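Local atomic coordinates of 2-pyrone-4,6-dicarboxylic acid hydrolase, putative (Pseudomonas putida, PDB entry 2FFI), a protein that probably hydrolyses 2-pyrone-4,6-dicarboxylate as a lactonase of the amidohydrolase family, built on a TIM barrel. Residues L89-A102 against Q125-W138. Numbering follows the deposited sequence.
Sequences LERDVEQATLAEMA and QWRPLLERIGEQGW
Neighbouring outer helices of a TIM barrel meet here: helix 95-102 packs on helix 127-136 at a crossing angle of -41°, their axes 9.9 Å apart, and the loop 89-94 extends the interface. Trp138, in the turn after the second helix, presents its ring edge to the first. Met101 CB lies in the ring plane, 3.5 Å from Trp138 CH2, and the selenium of this selenomethionine also meets the ring edge in a Met-aromatic contact. Ala102 CB lies 3.6 Å from Trp138 NE1, while Leu98 CG approaches Trp138 CZ3 at 4.0 Å. Leu98 CD2 rests on Arg132 CB (3.5 Å), the two side chains crossing at about a right angle. Gln136 enters as a knob among Gln95, Leu98, Ala99 and Ala102; its bend at chi2 (66°) helps lay the amide beside Ala99. Leu129 CD2 packs against Leu89 CD1 at 4.1 Å. At the far end Arg91 sets its guanidinium edge-on over one face of Trp126, the planes 87° apart, in an off-centre cation-pi contact (Arg91 CZ 4.6 Å from the five-membered ring's centroid). Leu89 and Trp138 also touch Val109 of strand 108-110, tying this helix pair to the parallel barrel wall in the manner of successive beta-alpha units.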
loop_
_atom_site.group_PDB
_atom_site.type_symbol
_atom_site.label_atom_id
_atom_site.label_comp_id
_atom_site.label_asym_id
_atom_site.label_seq_id
_atom_site.Cartn_x
_atom_site.Cartn_y
_atom_site.Cartn_z
ATOM N N LEU A 89 -3.313 -3.767 -13.209
ATOM C CA LEU A 89 -3.610 -3.754 -14.635
ATOM C C LEU A 89 -2.950 -4.873 -15.425
ATOM O O LEU A 89 -1.855 -5.332 -15.095
ATOM C CB LEU A 89 -3.186 -2.416 -15.223
ATOM C CG LEU A 89 -3.787 -1.189 -14.545
ATOM C CD1 LEU A 89 -3.046 0.051 -15.030
ATOM C CD2 LEU A 89 -5.270 -1.096 -14.845
ATOM N N GLU A 90 -3.620 -5.297 -16.489
ATOM C CA GLU A 90 -3.091 -6.357 -17.334
ATOM C C GLU A 90 -1.879 -5.797 -18.081
ATOM O O GLU A 90 -1.716 -4.584 -18.187
ATOM C CB GLU A 90 -4.164 -6.830 -18.320
ATOM C CG GLU A 90 -4.117 -8.326 -18.670
ATOM C CD GLU A 90 -5.020 -9.173 -17.786
ATOM O OE1 GLU A 90 -4.531 -9.785 -16.805
ATOM O OE2 GLU A 90 -6.235 -9.221 -18.071
ATOM N N ARG A 91 -1.030 -6.684 -18.589
ATOM C CA ARG A 91 0.177 -6.279 -19.301
ATOM C C ARG A 91 -0.022 -5.048 -20.184
ATOM O O ARG A 91 0.474 -3.980 -19.867
ATOM C CB ARG A 91 0.706 -7.437 -20.155
ATOM C CG ARG A 91 2.151 -7.259 -20.622
ATOM C CD ARG A 91 3.152 -7.740 -19.570
ATOM N NE ARG A 91 3.350 -9.193 -19.631
ATOM C CZ ARG A 91 4.197 -9.880 -18.864
ATOM N NH1 ARG A 91 4.942 -9.255 -17.960
ATOM N NH2 ARG A 91 4.302 -11.198 -18.998
ATOM N N ASP A 92 -0.739 -5.196 -21.294
ATOM C CA ASP A 92 -0.970 -4.072 -22.193
ATOM C C ASP A 92 -2.360 -3.449 -22.043
ATOM O O ASP A 92 -3.379 -4.060 -22.369
ATOM C CB ASP A 92 -0.721 -4.498 -23.649
ATOM C CG ASP A 92 -1.265 -5.893 -23.966
ATOM O OD1 ASP A 92 -2.506 -6.067 -24.016
ATOM O OD2 ASP A 92 -0.444 -6.823 -24.167
ATOM N N VAL A 93 -2.389 -2.217 -21.542
ATOM C CA VAL A 93 -3.640 -1.501 -21.324
ATOM C C VAL A 93 -3.580 -0.127 -21.975
ATOM O O VAL A 93 -2.536 0.525 -21.969
ATOM C CB VAL A 93 -3.911 -1.329 -19.821
ATOM C CG1 VAL A 93 -5.281 -0.711 -19.613
ATOM C CG2 VAL A 93 -3.825 -2.676 -19.123
ATOM N N GLU A 94 -4.703 0.328 -22.512
ATOM C CA GLU A 94 -4.726 1.620 -23.178
ATOM C C GLU A 94 -5.002 2.813 -22.258
ATOM O O GLU A 94 -5.731 2.695 -21.276
ATOM C CB GLU A 94 -5.741 1.588 -24.326
ATOM C CG GLU A 94 -7.218 1.680 -23.925
ATOM C CD GLU A 94 -7.757 0.456 -23.193
ATOM O OE1 GLU A 94 -8.879 0.003 -23.562
ATOM O OE2 GLU A 94 -7.083 -0.038 -22.252
ATOM N N GLN A 95 -4.406 3.962 -22.578
ATOM C CA GLN A 95 -4.595 5.167 -21.776
ATOM C C GLN A 95 -6.065 5.461 -21.519
ATOM O O GLN A 95 -6.433 5.961 -20.455
ATOM C CB GLN A 95 -3.982 6.382 -22.460
ATOM C CG GLN A 95 -2.476 6.384 -22.511
ATOM C CD GLN A 95 -1.824 6.686 -21.179
ATOM O OE1 GLN A 95 -0.618 6.901 -21.121
ATOM N NE2 GLN A 95 -2.607 6.694 -20.106
ATOM N N ALA A 96 -6.910 5.162 -22.494
ATOM C CA ALA A 96 -8.325 5.414 -22.315
ATOM C C ALA A 96 -8.841 4.871 -20.977
ATOM O O ALA A 96 -9.463 5.607 -20.218
ATOM C CB ALA A 96 -9.117 4.813 -23.470
ATOM N N THR A 97 -8.583 3.602 -20.666
ATOM C CA THR A 97 -9.105 3.079 -19.414
ATOM C C THR A 97 -8.403 3.653 -18.185
ATOM O O THR A 97 -9.033 3.785 -17.136
ATOM C CB THR A 97 -9.082 1.524 -19.359
ATOM O OG1 THR A 97 -7.748 1.052 -19.154
ATOM C CG2 THR A 97 -9.637 0.951 -20.635
ATOM N N LEU A 98 -7.118 4.001 -18.303
ATOM C CA LEU A 98 -6.390 4.570 -17.166
ATOM C C LEU A 98 -6.964 5.938 -16.780
ATOM O O LEU A 98 -7.085 6.266 -15.601
ATOM C CB LEU A 98 -4.896 4.720 -17.482
ATOM C CG LEU A 98 -4.003 3.474 -17.489
ATOM C CD1 LEU A 98 -4.476 2.524 -18.560
ATOM C CD2 LEU A 98 -2.551 3.872 -17.745
ATOM N N ALA A 99 -7.324 6.731 -17.782
ATOM C CA ALA A 99 -7.883 8.044 -17.541
ATOM C C ALA A 99 -9.202 7.886 -16.837
ATOM O O ALA A 99 -9.431 8.512 -15.807
ATOM C CB ALA A 99 -8.073 8.767 -18.847
ATOM N N GLU A 100 -10.069 7.043 -17.393
ATOM C CA GLU A 100 -11.388 6.799 -16.809
ATOM C C GLU A 100 -11.286 6.256 -15.386
ATOM O O GLU A 100 -12.216 6.416 -14.603
ATOM C CB GLU A 100 -12.193 5.831 -17.680
ATOM C CG GLU A 100 -13.614 5.590 -17.179
ATOM C CD GLU A 100 -14.580 5.246 -18.307
ATOM O OE1 GLU A 100 -14.233 4.360 -19.132
ATOM O OE2 GLU A 100 -15.688 5.853 -18.369
HETATM N N MSE A 101 -10.160 5.629 -15.051
HETATM C CA MSE A 101 -9.982 5.114 -13.711
HETATM C C MSE A 101 -9.565 6.255 -12.798
HETATM O O MSE A 101 -10.101 6.404 -11.689
HETATM C CB MSE A 101 -8.928 4.012 -13.688
HETATM C CG MSE A 101 -9.423 2.667 -14.198
HETATM SE SE MSE A 101 -8.022 1.310 -14.200
HETATM C CE MSE A 101 -9.105 -0.220 -14.709
ATOM N N ALA A 102 -8.619 7.069 -13.266
ATOM C CA ALA A 102 -8.135 8.200 -12.477
ATOM C C ALA A 102 -9.307 9.122 -12.245
ATOM O O ALA A 102 -9.387 9.826 -11.241
ATOM C CB ALA A 102 -7.036 8.939 -13.215
ATOM N N GLN A 125 8.829 -6.226 -21.925
ATOM C CA GLN A 125 7.485 -6.786 -21.810
ATOM C C GLN A 125 6.683 -6.075 -20.721
ATOM O O GLN A 125 5.535 -6.417 -20.466
ATOM C CB GLN A 125 7.551 -8.283 -21.510
ATOM C CG GLN A 125 8.173 -8.634 -20.174
ATOM C CD GLN A 125 8.120 -10.136 -19.887
ATOM O OE1 GLN A 125 7.059 -10.766 -19.977
ATOM N NE2 GLN A 125 9.264 -10.710 -19.522
ATOM N N TRP A 126 7.296 -5.081 -20.088
ATOM C CA TRP A 126 6.639 -4.320 -19.041
ATOM C C TRP A 126 6.595 -2.824 -19.365
ATOM O O TRP A 126 5.696 -2.114 -18.912
ATOM C CB TRP A 126 7.349 -4.535 -17.696
ATOM C CG TRP A 126 7.002 -5.822 -16.990
ATOM C CD1 TRP A 126 7.631 -7.024 -17.117
ATOM C CD2 TRP A 126 5.920 -6.030 -16.073
ATOM N NE1 TRP A 126 7.006 -7.971 -16.340
ATOM C CE2 TRP A 126 5.952 -7.386 -15.689
ATOM C CE3 TRP A 126 4.922 -5.201 -15.543
ATOM C CZ2 TRP A 126 5.025 -7.933 -14.795
ATOM C CZ3 TRP A 126 4.003 -5.746 -14.655
ATOM C CH2 TRP A 126 4.060 -7.096 -14.293
ATOM N N ARG A 127 7.568 -2.353 -20.143
ATOM C CA ARG A 127 7.650 -0.945 -20.531
ATOM C C ARG A 127 6.333 -0.402 -21.091
ATOM O O ARG A 127 5.916 0.703 -20.741
ATOM C CB ARG A 127 8.779 -0.735 -21.556
ATOM C CG ARG A 127 8.892 0.691 -22.105
ATOM C CD ARG A 127 10.127 0.879 -22.997
ATOM N NE ARG A 127 11.328 1.289 -22.260
ATOM C CZ ARG A 127 11.614 2.543 -21.909
ATOM N NH1 ARG A 127 10.791 3.530 -22.223
ATOM N NH2 ARG A 127 12.736 2.811 -21.249
ATOM N N PRO A 128 5.663 -1.167 -21.971
ATOM C CA PRO A 128 4.393 -0.724 -22.554
ATOM C C PRO A 128 3.390 -0.214 -21.515
ATOM O O PRO A 128 2.640 0.728 -21.784
ATOM C CB PRO A 128 3.904 -1.973 -23.272
ATOM C CG PRO A 128 5.175 -2.568 -23.747
ATOM C CD PRO A 128 6.056 -2.473 -22.530
ATOM N N LEU A 129 3.398 -0.844 -20.337
ATOM C CA LEU A 129 2.511 -0.497 -19.230
ATOM C C LEU A 129 3.120 0.584 -18.350
ATOM O O LEU A 129 2.433 1.514 -17.919
ATOM C CB LEU A 129 2.218 -1.742 -18.388
ATOM C CG LEU A 129 1.219 -1.718 -17.221
ATOM C CD1 LEU A 129 1.868 -1.137 -15.996
ATOM C CD2 LEU A 129 -0.027 -0.953 -17.609
ATOM N N LEU A 130 4.414 0.463 -18.082
ATOM C CA LEU A 130 5.116 1.444 -17.262
ATOM C C LEU A 130 5.021 2.845 -17.870
ATOM O O LEU A 130 4.994 3.837 -17.143
ATOM C CB LEU A 130 6.581 1.039 -17.106
ATOM C CG LEU A 130 6.765 -0.293 -16.375
ATOM C CD1 LEU A 130 8.204 -0.737 -16.446
ATOM C CD2 LEU A 130 6.308 -0.143 -14.933
ATOM N N GLU A 131 4.984 2.929 -19.198
ATOM C CA GLU A 131 4.866 4.227 -19.848
ATOM C C GLU A 131 3.431 4.728 -19.693
ATOM O O GLU A 131 3.212 5.909 -19.446
ATOM C CB GLU A 131 5.213 4.148 -21.341
ATOM C CG GLU A 131 6.612 3.645 -21.667
ATOM C CD GLU A 131 6.934 3.746 -23.156
ATOM O OE1 GLU A 131 6.121 3.272 -23.984
ATOM O OE2 GLU A 131 8.008 4.290 -23.501
ATOM N N ARG A 132 2.459 3.829 -19.838
ATOM C CA ARG A 132 1.054 4.212 -19.707
ATOM C C ARG A 132 0.776 4.858 -18.352
ATOM O O ARG A 132 0.126 5.908 -18.294
ATOM C CB ARG A 132 0.119 3.004 -19.865
ATOM C CG ARG A 132 -0.022 2.403 -21.275
ATOM C CD ARG A 132 -0.704 3.351 -22.239
ATOM N NE ARG A 132 0.171 4.471 -22.582
ATOM C CZ ARG A 132 1.268 4.357 -23.330
ATOM N NH1 ARG A 132 2.019 5.425 -23.592
ATOM N NH2 ARG A 132 1.607 3.172 -23.830
ATOM N N ILE A 133 1.265 4.249 -17.263
ATOM C CA ILE A 133 1.012 4.809 -15.931
ATOM C C ILE A 133 1.802 6.076 -15.688
ATOM O O ILE A 133 1.398 6.909 -14.890
ATOM C CB ILE A 133 1.334 3.819 -14.777
ATOM C CG1 ILE A 133 2.739 4.076 -14.246
ATOM C CG2 ILE A 133 1.189 2.388 -15.252
ATOM C CD1 ILE A 133 3.031 3.354 -12.951
ATOM N N GLY A 134 2.934 6.213 -16.371
ATOM C CA GLY A 134 3.749 7.403 -16.216
ATOM C C GLY A 134 3.053 8.636 -16.764
ATOM O O GLY A 134 3.049 9.680 -16.114
ATOM N N GLU A 135 2.463 8.511 -17.956
ATOM C CA GLU A 135 1.769 9.613 -18.619
ATOM C C GLU A 135 0.531 10.002 -17.823
ATOM O O GLU A 135 0.001 11.100 -18.001
ATOM C CB GLU A 135 1.381 9.223 -20.060
ATOM C CG GLU A 135 0.475 10.242 -20.794
ATOM C CD GLU A 135 0.069 9.813 -22.221
ATOM O OE1 GLU A 135 -0.877 10.426 -22.772
ATOM O OE2 GLU A 135 0.694 8.887 -22.792
ATOM N N GLN A 136 0.071 9.111 -16.943
ATOM C CA GLN A 136 -1.099 9.406 -16.111
ATOM C C GLN A 136 -0.653 9.971 -14.767
ATOM O O GLN A 136 -1.455 10.529 -14.026
ATOM C CB GLN A 136 -1.943 8.150 -15.874
ATOM C CG GLN A 136 -3.412 8.455 -15.607
ATOM C CD GLN A 136 -4.091 9.063 -16.816
ATOM O OE1 GLN A 136 -5.162 9.649 -16.703
ATOM N NE2 GLN A 136 -3.473 8.915 -17.988
ATOM N N GLY A 137 0.628 9.820 -14.460
ATOM C CA GLY A 137 1.150 10.345 -13.214
ATOM C C GLY A 137 0.997 9.392 -12.054
ATOM O O GLY A 137 1.410 9.706 -10.948
ATOM N N TRP A 138 0.400 8.231 -12.317
ATOM C CA TRP A 138 0.169 7.192 -11.312
ATOM C C TRP A 138 1.460 6.628 -10.742
ATOM O O TRP A 138 2.462 6.527 -11.436
ATOM C CB TRP A 138 -0.641 6.035 -11.917
ATOM C CG TRP A 138 -2.085 6.324 -12.083
ATOM C CD1 TRP A 138 -2.728 7.479 -11.758
ATOM C CD2 TRP A 138 -3.092 5.426 -12.571
ATOM N NE1 TRP A 138 -4.088 7.358 -12.006
ATOM C CE2 TRP A 138 -4.334 6.109 -12.504
ATOM C CE3 TRP A 138 -3.067 4.115 -13.061
ATOM C CZ2 TRP A 138 -5.533 5.526 -12.901
ATOM C CZ3 TRP A 138 -4.267 3.533 -13.462
ATOM C CH2 TRP A 138 -5.485 4.241 -13.377
#